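Local coordinates for hypothetical protein Ta0583 (Thermoplasma acidophilum, PDB 2FSJ) that polymerizes into bundles of helical filaments in a reaction that requires nucleoside triphosphates and works optimally with ATP, as an archaeal homolog of actin, at residues 74-78 and 105-110; 144-149 and 160-166; 169-175 and 333-338; 187-193 and 206-212; 218-222 and 285-290. One frame throughout, in Å; residues are numbered along the deposited sequence.

Contact 1 (74-78 and 105-110)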
# COMPACT_ATOMS: atom_id res chain seq x y z
N LYS A 74 16.95 9.75 -15.75
CA LYS A 74 16.59 8.33 -15.86
C LYS A 74 16.58 7.69 -14.48
O LYS A 74 17.26 8.17 -13.58
CB LYS A 74 17.54 7.56 -16.77
CG LYS A 74 17.78 8.14 -18.19
CD LYS A 74 18.71 7.17 -18.95
CE LYS A 74 19.44 7.81 -20.11
NZ LYS A 74 20.34 6.75 -20.73
N PHE A 75 15.78 6.63 -14.32
CA PHE A 75 15.69 5.97 -13.06
C PHE A 75 15.48 4.44 -13.19
O PHE A 75 14.95 3.93 -14.18
CB PHE A 75 14.56 6.59 -12.22
CG PHE A 75 13.18 6.41 -12.80
CD1 PHE A 75 12.37 5.34 -12.43
CD2 PHE A 75 12.68 7.34 -13.71
CE1 PHE A 75 11.09 5.21 -12.97
CE2 PHE A 75 11.38 7.20 -14.25
CZ PHE A 75 10.60 6.13 -13.86
N ILE A 76 15.86 3.76 -12.11
CA ILE A 76 15.58 2.35 -11.91
C ILE A 76 14.63 2.24 -10.69
O ILE A 76 14.70 3.02 -9.77
CB ILE A 76 16.94 1.63 -11.75
CG1 ILE A 76 17.70 1.68 -13.10
CG2 ILE A 76 16.81 0.17 -11.32
CD1 ILE A 76 19.19 1.33 -12.94
N TYR A 77 13.77 1.24 -10.71
CA TYR A 77 12.71 1.16 -9.72
C TYR A 77 12.51 -0.27 -9.19
O TYR A 77 13.05 -1.23 -9.74
CB TYR A 77 11.41 1.70 -10.31
CG TYR A 77 10.94 0.89 -11.48
CD1 TYR A 77 10.03 -0.18 -11.31
CD2 TYR A 77 11.36 1.20 -12.76
CE1 TYR A 77 9.64 -0.97 -12.41
CE2 TYR A 77 10.98 0.45 -13.85
CZ TYR A 77 10.13 -0.64 -13.68
OH TYR A 77 9.77 -1.33 -14.79
N GLY A 78 11.72 -0.39 -8.13
CA GLY A 78 11.33 -1.68 -7.63
C GLY A 78 12.47 -2.34 -6.88
O GLY A 78 13.29 -1.66 -6.24
N ALA A 105 4.78 6.16 -13.41
CA ALA A 105 5.32 5.86 -14.75
C ALA A 105 5.71 4.39 -14.86
O ALA A 105 5.43 3.77 -15.85
CB ALA A 105 6.49 6.73 -15.02
N ALA A 106 6.39 3.88 -13.84
CA ALA A 106 6.82 2.50 -13.82
C ALA A 106 5.62 1.54 -13.83
O ALA A 106 5.64 0.53 -14.53
CB ALA A 106 7.71 2.25 -12.66
N ALA A 107 4.58 1.88 -13.07
CA ALA A 107 3.33 1.10 -13.07
C ALA A 107 2.72 0.95 -14.44
O ALA A 107 2.34 -0.15 -14.85
CB ALA A 107 2.29 1.70 -12.12
N LEU A 108 2.62 2.07 -15.15
CA LEU A 108 2.07 2.06 -16.51
C LEU A 108 2.97 1.29 -17.48
O LEU A 108 2.47 0.48 -18.26
CB LEU A 108 1.80 3.48 -16.98
CG LEU A 108 0.90 4.31 -16.05
CD1 LEU A 108 0.69 5.73 -16.60
CD2 LEU A 108 -0.43 3.62 -15.92
N TRP A 109 4.28 1.47 -17.39
CA TRP A 109 5.24 0.67 -18.13
C TRP A 109 5.10 -0.85 -17.87
O TRP A 109 5.04 -1.67 -18.80
CB TRP A 109 6.66 1.12 -17.80
CG TRP A 109 7.65 0.51 -18.74
CD1 TRP A 109 8.32 -0.66 -18.58
CD2 TRP A 109 8.02 1.01 -20.04
NE1 TRP A 109 9.08 -0.94 -19.69
CE2 TRP A 109 8.93 0.08 -20.60
CE3 TRP A 109 7.71 2.17 -20.77
CZ2 TRP A 109 9.51 0.26 -21.85
CZ3 TRP A 109 8.31 2.35 -22.04
CH2 TRP A 109 9.18 1.40 -22.55
N GLU A 110 5.06 -1.23 -16.59
CA GLU A 110 4.90 -2.64 -16.25
C GLU A 110 3.57 -3.25 -16.70
O GLU A 110 3.51 -4.45 -17.01
CB GLU A 110 5.08 -2.87 -14.78
CG GLU A 110 6.48 -2.68 -14.30
CD GLU A 110 7.41 -3.87 -14.51
OE1 GLU A 110 6.94 -5.01 -14.82
OE2 GLU A 110 8.63 -3.66 -14.35
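One face of the Y77 ring is covered by the methyl group of A106, and its edge points at the carboxylate of E110. The contact packs helix 101-111 against edge strand 74-77 of the large mixed sheet in the actin-like N-terminal domain. A106 CB stands almost on the ring normal, 3.5 Å from the centroid of the Y77 ring, a CH-pi contact; alanine suits this site because a lone methyl lets the helix come close to the ring face. The F75 ring is met at its edge, where CZ lies 4.3 Å from A105 CB. On strand 42-52, F45 adds an edge-to-face partner for Y77. The axes of strand 74-77 and helix 105-110 approach no closer than 10.3 Å, a gap the long phenol bridges. Its chi1 of 63° aims the ring so that its face meets A106 and its hydroxyl reaches E110, which folds back at chi2 to meet it. Y77 OH donates to E110 OE2 across 2.6 Å, reaching that oxygen on its anti side, 24° out of the carboxylate plane.

Contact 2 (144-149 and 160-166)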
# COMPACT_ATOMS: atom_id res chain seq x y z
N LEU A 144 -2.21 15.04 -12.57
CA LEU A 144 -2.32 13.87 -13.44
C LEU A 144 -3.39 13.89 -14.47
O LEU A 144 -3.20 13.32 -15.54
CB LEU A 144 -2.46 12.57 -12.62
CG LEU A 144 -1.35 12.20 -11.66
CD1 LEU A 144 -1.86 11.01 -10.81
CD2 LEU A 144 -0.02 11.88 -12.41
N GLU A 145 -4.54 14.50 -14.20
CA GLU A 145 -5.64 14.44 -15.16
C GLU A 145 -5.35 15.31 -16.37
O GLU A 145 -4.78 16.41 -16.21
CB GLU A 145 -6.99 14.89 -14.55
CG GLU A 145 -7.85 13.79 -14.04
CD GLU A 145 -9.21 14.24 -13.50
OE1 GLU A 145 -10.00 13.34 -13.25
OE2 GLU A 145 -9.46 15.46 -13.29
N ASN A 146 -5.77 14.86 -17.53
CA ASN A 146 -5.53 15.57 -18.80
C ASN A 146 -4.07 15.91 -19.02
O ASN A 146 -3.75 17.00 -19.54
CB ASN A 146 -6.35 16.85 -18.83
CG ASN A 146 -7.81 16.59 -18.67
OD1 ASN A 146 -8.46 17.12 -17.73
ND2 ASN A 146 -8.35 15.77 -19.54
N LYS A 147 -3.18 15.02 -18.55
CA LYS A 147 -1.75 15.10 -18.86
C LYS A 147 -1.42 13.95 -19.78
O LYS A 147 -1.91 12.85 -19.60
CB LYS A 147 -0.89 14.95 -17.63
CG LYS A 147 -1.11 15.94 -16.48
CD LYS A 147 -1.00 17.38 -16.81
CE LYS A 147 -1.30 18.27 -15.57
NZ LYS A 147 -2.69 18.69 -15.54
N VAL A 148 -0.52 14.21 -20.73
CA VAL A 148 0.12 13.17 -21.52
C VAL A 148 1.43 12.76 -20.87
O VAL A 148 2.32 13.56 -20.67
CB VAL A 148 0.36 13.66 -22.95
CG1 VAL A 148 1.23 12.72 -23.75
CG2 VAL A 148 -1.00 13.86 -23.66
N LEU A 149 1.51 11.50 -20.48
CA LEU A 149 2.74 10.96 -19.92
C LEU A 149 3.47 10.15 -20.95
O LEU A 149 2.90 9.25 -21.56
CB LEU A 149 2.39 10.03 -18.77
CG LEU A 149 1.46 10.52 -17.66
CD1 LEU A 149 1.59 9.47 -16.51
CD2 LEU A 149 1.76 11.93 -17.18
N GLN A 160 3.23 6.06 -24.56
CA GLN A 160 2.52 7.27 -24.20
C GLN A 160 1.11 7.00 -23.64
O GLN A 160 0.35 6.17 -24.19
CB GLN A 160 2.47 8.20 -25.43
CG GLN A 160 2.43 9.62 -25.06
CD GLN A 160 2.74 10.58 -26.22
OE1 GLN A 160 3.55 11.50 -26.10
NE2 GLN A 160 2.08 10.37 -27.29
N PHE A 161 0.75 7.71 -22.57
CA PHE A 161 -0.50 7.50 -21.83
C PHE A 161 -1.18 8.86 -21.61
O PHE A 161 -0.56 9.82 -21.10
CB PHE A 161 -0.21 6.81 -20.46
CG PHE A 161 0.65 5.57 -20.57
CD1 PHE A 161 0.07 4.31 -20.81
CD2 PHE A 161 2.02 5.66 -20.45
CE1 PHE A 161 0.84 3.17 -20.89
CE2 PHE A 161 2.83 4.49 -20.54
CZ PHE A 161 2.22 3.25 -20.79
N ASN A 162 -2.44 8.94 -22.02
CA ASN A 162 -3.27 10.12 -21.85
C ASN A 162 -4.20 9.86 -20.72
O ASN A 162 -5.09 8.98 -20.79
CB ASN A 162 -4.10 10.44 -23.09
CG ASN A 162 -4.97 11.73 -22.92
OD1 ASN A 162 -4.66 12.65 -22.12
ND2 ASN A 162 -6.05 11.79 -23.67
N ILE A 163 -3.95 10.53 -19.61
CA ILE A 163 -4.75 10.28 -18.45
C ILE A 163 -5.98 11.16 -18.61
O ILE A 163 -5.86 12.38 -18.46
CB ILE A 163 -3.98 10.65 -17.14
CG1 ILE A 163 -2.60 9.94 -17.11
CG2 ILE A 163 -4.89 10.36 -15.98
CD1 ILE A 163 -1.85 9.89 -15.72
N THR A 164 -7.13 10.55 -18.90
CA THR A 164 -8.39 11.29 -19.18
C THR A 164 -9.19 11.52 -17.92
O THR A 164 -9.97 12.49 -17.83
CB THR A 164 -9.30 10.59 -20.21
OG1 THR A 164 -9.76 9.33 -19.70
CG2 THR A 164 -8.58 10.25 -21.47
N ARG A 165 -9.04 10.63 -16.95
CA ARG A 165 -9.85 10.74 -15.73
C ARG A 165 -9.23 9.94 -14.64
O ARG A 165 -8.69 8.88 -14.89
CB ARG A 165 -11.26 10.21 -15.97
CG ARG A 165 -12.22 10.47 -14.84
CD ARG A 165 -13.72 10.52 -15.20
NE ARG A 165 -14.02 9.96 -16.52
CZ ARG A 165 -14.55 8.76 -16.75
NH1 ARG A 165 -14.86 7.95 -15.74
NH2 ARG A 165 -14.77 8.36 -18.00
N LEU A 166 -9.28 10.51 -13.43
CA LEU A 166 -8.83 9.86 -12.23
C LEU A 166 -10.04 9.74 -11.31
O LEU A 166 -10.64 10.76 -10.93
CB LEU A 166 -7.74 10.73 -11.61
CG LEU A 166 -7.02 10.24 -10.38
CD1 LEU A 166 -6.29 8.91 -10.63
CD2 LEU A 166 -6.07 11.33 -9.88
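L149 and F161 form a hydrogen-bonded pair in the antiparallel beta hairpin of strands 147-152 and 158-170, at one border of the large mixed sheet of the N-terminal domain. Backbone bonds carry the pairing: L149 N to F161 O is 2.7 Å and F161 N to L149 O is 2.8 Å. I163 N reaches K147 O at 3.1 Å. The chain enters the first strand through a type II turn, L144 to K147, and there the bond from N146 N to I163 O is weak.

The apolar contacts gather on the face bearing L149, F161 and I163. L149 CD1 meets I163 CD1 at 3.6 Å, the two side chains crossing obliquely, and L144 CB lies against the same I163 methyl. Large apolar residues suit this buried face; L108 of helix 101-111 packs on L149 and F161. On the other face, V148 CG1 rests against Q160, whose OE1 is bound by T150.

A side chain takes over where the strand pairing stops. The E145 chain, extended beyond CG, reaches across to L166 and accepts a backbone N-H. Without the carboxylate, as with an alanine here, the L166 amide is likely to lose its mate. The bond, L166 N to E145 OE1, is 2.9 Å long, nearly straight at 169°, and uses the anti lone pair.

Contact 3 (169-175 and 333-338)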
# COMPACT_ATOMS: atom_id res chain seq x y z
N ARG A 169 -11.19 6.74 -4.39
CA ARG A 169 -11.98 6.35 -3.22
C ARG A 169 -11.08 6.37 -2.00
O ARG A 169 -9.89 6.17 -2.19
CB ARG A 169 -12.50 4.95 -3.39
CG ARG A 169 -13.64 4.82 -4.36
CD ARG A 169 -14.91 5.56 -3.95
NE ARG A 169 -15.93 5.37 -4.97
CZ ARG A 169 -16.10 6.14 -6.04
NH1 ARG A 169 -15.33 7.22 -6.27
NH2 ARG A 169 -17.07 5.84 -6.90
N PRO A 170 -11.61 6.59 -0.78
CA PRO A 170 -10.79 6.54 0.43
C PRO A 170 -10.14 5.19 0.62
O PRO A 170 -10.77 4.16 0.35
CB PRO A 170 -11.81 6.84 1.55
CG PRO A 170 -12.82 7.69 0.89
CD PRO A 170 -12.98 6.98 -0.45
N GLN A 171 -8.88 5.18 1.05
CA GLN A 171 -8.22 3.95 1.39
C GLN A 171 -9.07 3.21 2.47
O GLN A 171 -9.62 3.84 3.40
CB GLN A 171 -6.82 4.26 1.94
CG GLN A 171 -5.98 3.04 2.23
CD GLN A 171 -4.49 3.40 2.42
OE1 GLN A 171 -3.94 4.18 1.62
NE2 GLN A 171 -3.88 2.90 3.47
N GLY A 172 -9.22 1.92 2.30
CA GLY A 172 -10.15 1.14 3.10
C GLY A 172 -11.52 0.95 2.46
O GLY A 172 -12.11 -0.12 2.57
N VAL A 173 -12.06 1.98 1.87
CA VAL A 173 -13.32 1.86 1.14
C VAL A 173 -13.12 0.98 -0.10
O VAL A 173 -14.00 0.19 -0.41
CB VAL A 173 -13.89 3.25 0.75
CG1 VAL A 173 -15.02 3.16 -0.29
CG2 VAL A 173 -14.36 3.96 1.99
N GLY A 174 -11.97 1.13 -0.78
CA GLY A 174 -11.62 0.25 -1.89
C GLY A 174 -11.70 -1.21 -1.49
O GLY A 174 -12.40 -2.00 -2.12
N ALA A 175 -11.04 -1.58 -0.39
CA ALA A 175 -11.09 -2.94 0.07
C ALA A 175 -12.52 -3.44 0.44
O ALA A 175 -12.92 -4.57 0.11
CB ALA A 175 -10.15 -3.11 1.25
N ALA A 333 -6.34 -5.63 -2.07
CA ALA A 333 -7.77 -5.44 -1.88
C ALA A 333 -8.21 -4.03 -2.22
O ALA A 333 -9.27 -3.82 -2.88
CB ALA A 333 -8.20 -5.84 -0.43
N ASN A 334 -7.45 -3.02 -1.78
CA ASN A 334 -7.82 -1.63 -2.12
C ASN A 334 -7.75 -1.41 -3.61
O ASN A 334 -8.68 -0.82 -4.20
CB ASN A 334 -6.94 -0.60 -1.38
CG ASN A 334 -7.41 -0.35 0.06
OD1 ASN A 334 -6.61 -0.39 1.03
ND2 ASN A 334 -8.67 -0.03 0.20
N ALA A 335 -6.66 -1.83 -4.22
CA ALA A 335 -6.47 -1.63 -5.69
C ALA A 335 -7.59 -2.27 -6.49
O ALA A 335 -8.05 -1.69 -7.48
CB ALA A 335 -5.17 -2.15 -6.13
N LEU A 336 -8.04 -3.44 -6.07
CA LEU A 336 -9.15 -4.14 -6.75
C LEU A 336 -10.46 -3.33 -6.63
O LEU A 336 -11.16 -3.15 -7.60
CB LEU A 336 -9.33 -5.52 -6.14
CG LEU A 336 -8.24 -6.51 -6.53
CD1 LEU A 336 -8.15 -7.63 -5.51
CD2 LEU A 336 -8.43 -7.10 -8.00
N GLY A 337 -10.73 -2.78 -5.44
CA GLY A 337 -11.87 -1.89 -5.26
C GLY A 337 -11.80 -0.59 -6.00
O GLY A 337 -12.82 -0.10 -6.50
N TYR A 338 -10.60 0.02 -6.07
CA TYR A 338 -10.39 1.25 -6.80
C TYR A 338 -10.70 1.05 -8.29
O TYR A 338 -11.28 1.92 -8.95
CB TYR A 338 -8.94 1.73 -6.67
CG TYR A 338 -8.47 2.10 -5.28
CD1 TYR A 338 -9.35 2.48 -4.28
CD2 TYR A 338 -7.10 2.13 -5.00
CE1 TYR A 338 -8.88 2.81 -2.97
CE2 TYR A 338 -6.64 2.44 -3.71
CZ TYR A 338 -7.55 2.81 -2.71
OH TYR A 338 -7.06 3.18 -1.46
O HOH W 1 -4.31 3.74 -1.07
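A333 sets its methyl against that of A175, CB to CB 3.8 Å, where the first turn of helix 333-343 packs on the start of helix 173-182, a close helix-helix contact in the core of this actin-like fold. Its carbonyl oxygen also receives a CA-H...O contact from A175. Next, N334 turns its amide toward the N-terminal end of the opposing helix, close to the backbone N atoms of G172, at the N-cap, and A175. The positive phi of G172 suits a residue without a side chain. N334 also lies about 7 Å, side chain to side chain, from the ATP-binding K34.

One turn on, G337 brings the backbones together: its CA is 4.0 Å from the CA of G174, and G337 CA approaches G174 O at 3.2 Å in a CA-H...O contact. A CB on either glycine would clash with the facing helix, so only residues without a side chain let the helices come this close.

Y338 closes the segment. With CG anti to the carbonyl carbon (chi1 -63°), its ring reaches back past G174 CA to the backbone of residues 169-171, and N334 O lies over one face, offset toward the rim. Q171, whose NE2 is held by D92, turns its OE1 to a water in the plane of the Y338 ring. That water donates to Q171 OE1 and accepts from Y338 OH, each at 2.8 Å.

Contact 4 (187-193 and 206-212)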
# COMPACT_ATOMS: atom_id res chain seq x y z
N GLN A 187 -24.13 -6.11 3.04
CA GLN A 187 -24.71 -4.89 3.59
C GLN A 187 -25.76 -5.29 4.61
O GLN A 187 -26.49 -6.26 4.42
CB GLN A 187 -25.31 -4.02 2.50
CG GLN A 187 -24.26 -3.43 1.58
CD GLN A 187 -24.81 -2.34 0.74
OE1 GLN A 187 -24.95 -1.20 1.19
NE2 GLN A 187 -25.12 -2.68 -0.50
N GLN A 188 -25.77 -4.55 5.71
CA GLN A 188 -26.60 -4.84 6.88
C GLN A 188 -26.44 -3.67 7.84
O GLN A 188 -25.54 -2.88 7.66
CB GLN A 188 -26.15 -6.13 7.56
CG GLN A 188 -24.66 -6.20 7.88
CD GLN A 188 -24.15 -7.61 8.12
OE1 GLN A 188 -24.90 -8.47 8.58
NE2 GLN A 188 -22.88 -7.85 7.82
N PRO A 189 -27.30 -3.56 8.85
CA PRO A 189 -27.07 -2.61 9.94
C PRO A 189 -25.77 -2.97 10.70
O PRO A 189 -25.48 -4.15 10.92
CB PRO A 189 -28.36 -2.72 10.80
CG PRO A 189 -29.07 -3.94 10.33
CD PRO A 189 -28.58 -4.29 9.00
N GLY A 190 -24.97 -1.97 11.04
CA GLY A 190 -23.68 -2.21 11.68
C GLY A 190 -22.49 -1.69 10.85
O GLY A 190 -22.66 -1.25 9.73
N TYR A 191 -21.29 -1.76 11.43
CA TYR A 191 -20.09 -1.15 10.90
C TYR A 191 -19.09 -2.23 10.46
O TYR A 191 -19.01 -3.31 11.04
CB TYR A 191 -19.41 -0.24 11.96
CG TYR A 191 -20.16 1.03 12.35
CD1 TYR A 191 -21.09 1.61 11.51
CD2 TYR A 191 -19.95 1.64 13.57
CE1 TYR A 191 -21.77 2.74 11.85
CE2 TYR A 191 -20.64 2.83 13.92
CZ TYR A 191 -21.55 3.35 13.06
OH TYR A 191 -22.25 4.48 13.32
N GLY A 192 -18.36 -1.93 9.39
CA GLY A 192 -17.15 -2.64 9.01
C GLY A 192 -15.98 -1.78 9.49
O GLY A 192 -15.97 -0.58 9.31
N VAL A 193 -14.96 -2.40 10.04
CA VAL A 193 -13.75 -1.71 10.43
C VAL A 193 -12.58 -2.34 9.69
O VAL A 193 -12.23 -3.52 9.88
CB VAL A 193 -13.53 -1.71 11.99
CG1 VAL A 193 -12.24 -0.93 12.33
CG2 VAL A 193 -14.70 -1.08 12.70
N THR A 206 -13.60 3.10 9.31
CA THR A 206 -14.90 2.58 9.76
C THR A 206 -15.94 2.97 8.73
O THR A 206 -16.02 4.11 8.32
CB THR A 206 -15.22 3.12 11.16
OG1 THR A 206 -14.27 2.59 12.08
CG2 THR A 206 -16.60 2.63 11.67
N ILE A 207 -16.66 1.96 8.26
CA ILE A 207 -17.68 2.08 7.22
C ILE A 207 -19.05 1.62 7.72
O ILE A 207 -19.17 0.61 8.39
CB ILE A 207 -17.18 1.29 5.97
CG1 ILE A 207 -17.81 1.80 4.69
CG2 ILE A 207 -17.33 -0.21 6.16
CD1 ILE A 207 -17.17 1.19 3.39
N ASN A 208 -20.08 2.37 7.33
CA ASN A 208 -21.46 2.03 7.63
C ASN A 208 -21.91 1.04 6.57
O ASN A 208 -21.93 1.38 5.39
CB ASN A 208 -22.36 3.25 7.61
CG ASN A 208 -23.73 2.94 8.20
OD1 ASN A 208 -24.08 1.77 8.29
ND2 ASN A 208 -24.41 3.96 8.75
N LEU A 209 -22.21 -0.17 6.97
CA LEU A 209 -22.57 -1.20 6.00
C LEU A 209 -23.97 -0.97 5.37
O LEU A 209 -24.31 -1.61 4.37
CB LEU A 209 -22.40 -2.59 6.56
CG LEU A 209 -20.97 -2.96 7.03
CD1 LEU A 209 -21.00 -4.25 7.78
CD2 LEU A 209 -19.95 -3.06 5.81
N MET A 210 -24.77 -0.07 5.90
CA MET A 210 -26.07 0.22 5.28
C MET A 210 -25.88 0.84 3.93
O MET A 210 -26.71 0.57 3.05
CB MET A 210 -27.04 1.04 6.20
CG MET A 210 -26.78 2.52 6.31
SD MET A 210 -28.21 3.63 6.82
CE MET A 210 -27.35 5.11 6.61
N ASP A 211 -24.83 1.66 3.75
CA ASP A 211 -24.66 2.43 2.51
C ASP A 211 -23.23 2.47 1.95
O ASP A 211 -22.97 3.12 0.96
CB ASP A 211 -25.19 3.86 2.66
CG ASP A 211 -24.49 4.69 3.74
OD1 ASP A 211 -23.53 4.23 4.42
OD2 ASP A 211 -24.86 5.85 3.97
N MET A 212 -22.34 1.75 2.61
CA MET A 212 -20.90 1.74 2.32
C MET A 212 -20.20 3.06 2.36
O MET A 212 -19.18 3.25 1.65
CB MET A 212 -20.62 1.00 0.99
CG MET A 212 -21.20 -0.39 0.95
SD MET A 212 -20.53 -1.54 2.06
CE MET A 212 -21.19 -1.30 3.29
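L209 fills the bend between the two segments: with CG anti to its carbonyl carbon (chi1 -60°), the isobutyl group lies over G190 and G192, its CG 3.7 Å from G192 N. The contact is the open end of the antiparallel hairpin of strands 191-197 and 202-208. A side chain on G192 would press on L209 CD2 and on I207 CG2, so glycine suits the spot. On the face bearing Y191, V193, T206 and N208, the Y191 ring touches T206 obliquely, Y191 CG to T206 CG2 4.0 Å, and stands nearly perpendicular to the N208 amide, 84° between planes. T206 CG2 is anti to the backbone N (chi1 -66° for OG1), which directs the methyl to Y191 and leaves OG1 to L218. N208 OD1 accepts from M210 N at 3.1 Å, an Asx turn. Backbone bonds join G192 and I207 in both directions, and L209 N adds one to G190 O. Main-chain bonding thus fixes the pairing, while apolar contacts and the Asx turn shape the strand's exit.

Contact 5 (218-222 and 285-290)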
# COMPACT_ATOMS: atom_id res chain seq x y z
N LEU A 218 -15.10 7.92 13.24
CA LEU A 218 -14.60 6.63 13.73
C LEU A 218 -13.47 6.13 12.83
O LEU A 218 -13.14 4.97 12.88
CB LEU A 218 -15.73 5.58 13.76
CG LEU A 218 -16.89 5.88 14.74
CD1 LEU A 218 -17.88 4.74 14.74
CD2 LEU A 218 -16.40 6.19 16.13
N SER A 219 -12.89 7.04 12.04
CA SER A 219 -11.85 6.68 11.08
C SER A 219 -10.66 7.56 11.38
O SER A 219 -10.80 8.72 11.71
CB SER A 219 -12.35 6.89 9.63
OG SER A 219 -13.49 6.06 9.37
N PHE A 220 -9.46 7.02 11.27
CA PHE A 220 -8.28 7.71 11.81
C PHE A 220 -7.01 6.98 11.39
O PHE A 220 -7.09 5.85 10.91
CB PHE A 220 -8.36 7.80 13.36
CG PHE A 220 -8.63 6.47 14.04
CD1 PHE A 220 -7.60 5.63 14.43
CD2 PHE A 220 -9.93 6.07 14.31
CE1 PHE A 220 -7.89 4.42 15.05
CE2 PHE A 220 -10.19 4.88 14.91
CZ PHE A 220 -9.20 4.05 15.26
N SER A 221 -5.85 7.60 11.61
CA SER A 221 -4.56 7.07 11.16
C SER A 221 -3.66 7.06 12.36
O SER A 221 -3.51 8.11 13.00
CB SER A 221 -3.91 7.96 10.09
OG SER A 221 -2.64 7.42 9.66
N LEU A 222 -3.13 5.88 12.71
CA LEU A 222 -2.25 5.74 13.85
C LEU A 222 -0.81 5.77 13.34
O LEU A 222 -0.48 5.13 12.35
CB LEU A 222 -2.52 4.42 14.56
CG LEU A 222 -3.92 4.18 15.12
CD1 LEU A 222 -4.05 2.74 15.64
CD2 LEU A 222 -4.26 5.22 16.19
N ASN A 285 -5.55 1.56 21.03
CA ASN A 285 -5.91 2.80 20.37
C ASN A 285 -7.26 2.71 19.60
O ASN A 285 -8.10 3.60 19.70
CB ASN A 285 -4.76 3.22 19.45
CG ASN A 285 -3.78 4.21 20.10
OD1 ASN A 285 -2.88 3.83 20.88
ND2 ASN A 285 -3.94 5.48 19.77
N ILE A 286 -7.51 1.59 18.91
CA ILE A 286 -8.80 1.34 18.29
C ILE A 286 -9.94 1.33 19.31
O ILE A 286 -10.95 2.01 19.11
CB ILE A 286 -8.76 0.06 17.43
CG1 ILE A 286 -7.85 0.31 16.23
CG2 ILE A 286 -10.16 -0.36 16.98
CD1 ILE A 286 -7.52 -0.91 15.34
N ARG A 287 -9.78 0.62 20.41
CA ARG A 287 -10.76 0.61 21.48
C ARG A 287 -11.06 1.97 22.05
O ARG A 287 -12.20 2.30 22.24
CB ARG A 287 -10.33 -0.31 22.60
CG ARG A 287 -10.47 -1.78 22.25
CD ARG A 287 -9.96 -2.69 23.39
NE ARG A 287 -10.35 -4.08 23.19
CZ ARG A 287 -9.68 -5.11 23.69
NH1 ARG A 287 -8.55 -4.93 24.37
NH2 ARG A 287 -10.13 -6.34 23.50
N LEU A 288 -10.04 2.76 22.31
CA LEU A 288 -10.25 4.10 22.84
C LEU A 288 -11.04 5.00 21.89
O LEU A 288 -11.92 5.79 22.31
CB LEU A 288 -8.91 4.78 23.11
CG LEU A 288 -8.08 4.36 24.33
CD1 LEU A 288 -6.71 4.97 24.23
CD2 LEU A 288 -8.77 4.74 25.69
N ASN A 289 -10.71 4.90 20.60
CA ASN A 289 -11.33 5.72 19.58
C ASN A 289 -12.78 5.27 19.29
O ASN A 289 -13.66 6.10 19.08
CB ASN A 289 -10.45 5.75 18.34
CG ASN A 289 -9.10 6.50 18.58
OD1 ASN A 289 -8.85 7.03 19.65
ND2 ASN A 289 -8.25 6.53 17.59
N LEU A 290 -13.06 3.98 19.36
CA LEU A 290 -14.38 3.47 19.03
C LEU A 290 -15.32 3.50 20.22
O LEU A 290 -16.52 3.65 20.03
CB LEU A 290 -14.32 2.04 18.53
CG LEU A 290 -13.54 1.80 17.25
CD1 LEU A 290 -13.71 0.34 16.88
CD2 LEU A 290 -14.00 2.79 16.17
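F220 lays one face of its ring over the side chain of N289, in a strand-on-helix contact where helix 268-290 covers strand 213-222, an edge strand of the four-stranded sheet in the MreB-like C-terminal region. N289 ND2 sits 3.2 Å above the ring plane, over its centre, and the amide stands nearly upright on the ring, 86° between planes. N289 CB also touches the rim, 3.5 Å from F220 CE2. A chi1 of 51° turns the ring so that its face meets N289, and its far end, CZ, comes within 4.1 Å of I286 CG1. A flat aromatic suits this place, since it can receive a polar amide on its face and an aliphatic chain near CZ. A gap beneath the helix, with the N289 amide set free to turn, is likely to follow if the ring is cut back to the methyl of an alanine.

Leucines flank the phenylalanine along the strand. L222 slides past N285 in the opposite direction, with CD1 against N285 CB. At the other end of the segment, where T206 binds the carbonyl oxygen of L218, the side chains of L218 and L290 cross at about a right angle, with L218 CB 4.1 Å from L290 CD2.

Overall arrangement
Contacts 1 and 3 are buried, whereas contacts 2, 4 and 5 are partly buried. Contacts 1 and 2 share the large N-terminal sheet and meet where L108 of helix 101-111 packs on L149 and F161. Strand 158-170 continues from contact 2 into contact 3, where glycines and alanines allow close helix packing near the middle of the chain. Contacts 4 and 5 lie on the second sheet and are tied by T206, bonded to L218 and S219. The two hairpins, contacts 2 and 4, rest on backbone hydrogen bonds; the strand-helix contacts, 1 and 5, rest on aromatic faces. Of these two, contact 1 adds a tyrosine-carboxylate hydrogen bond, while contact 5 has no hydrogen bond across it.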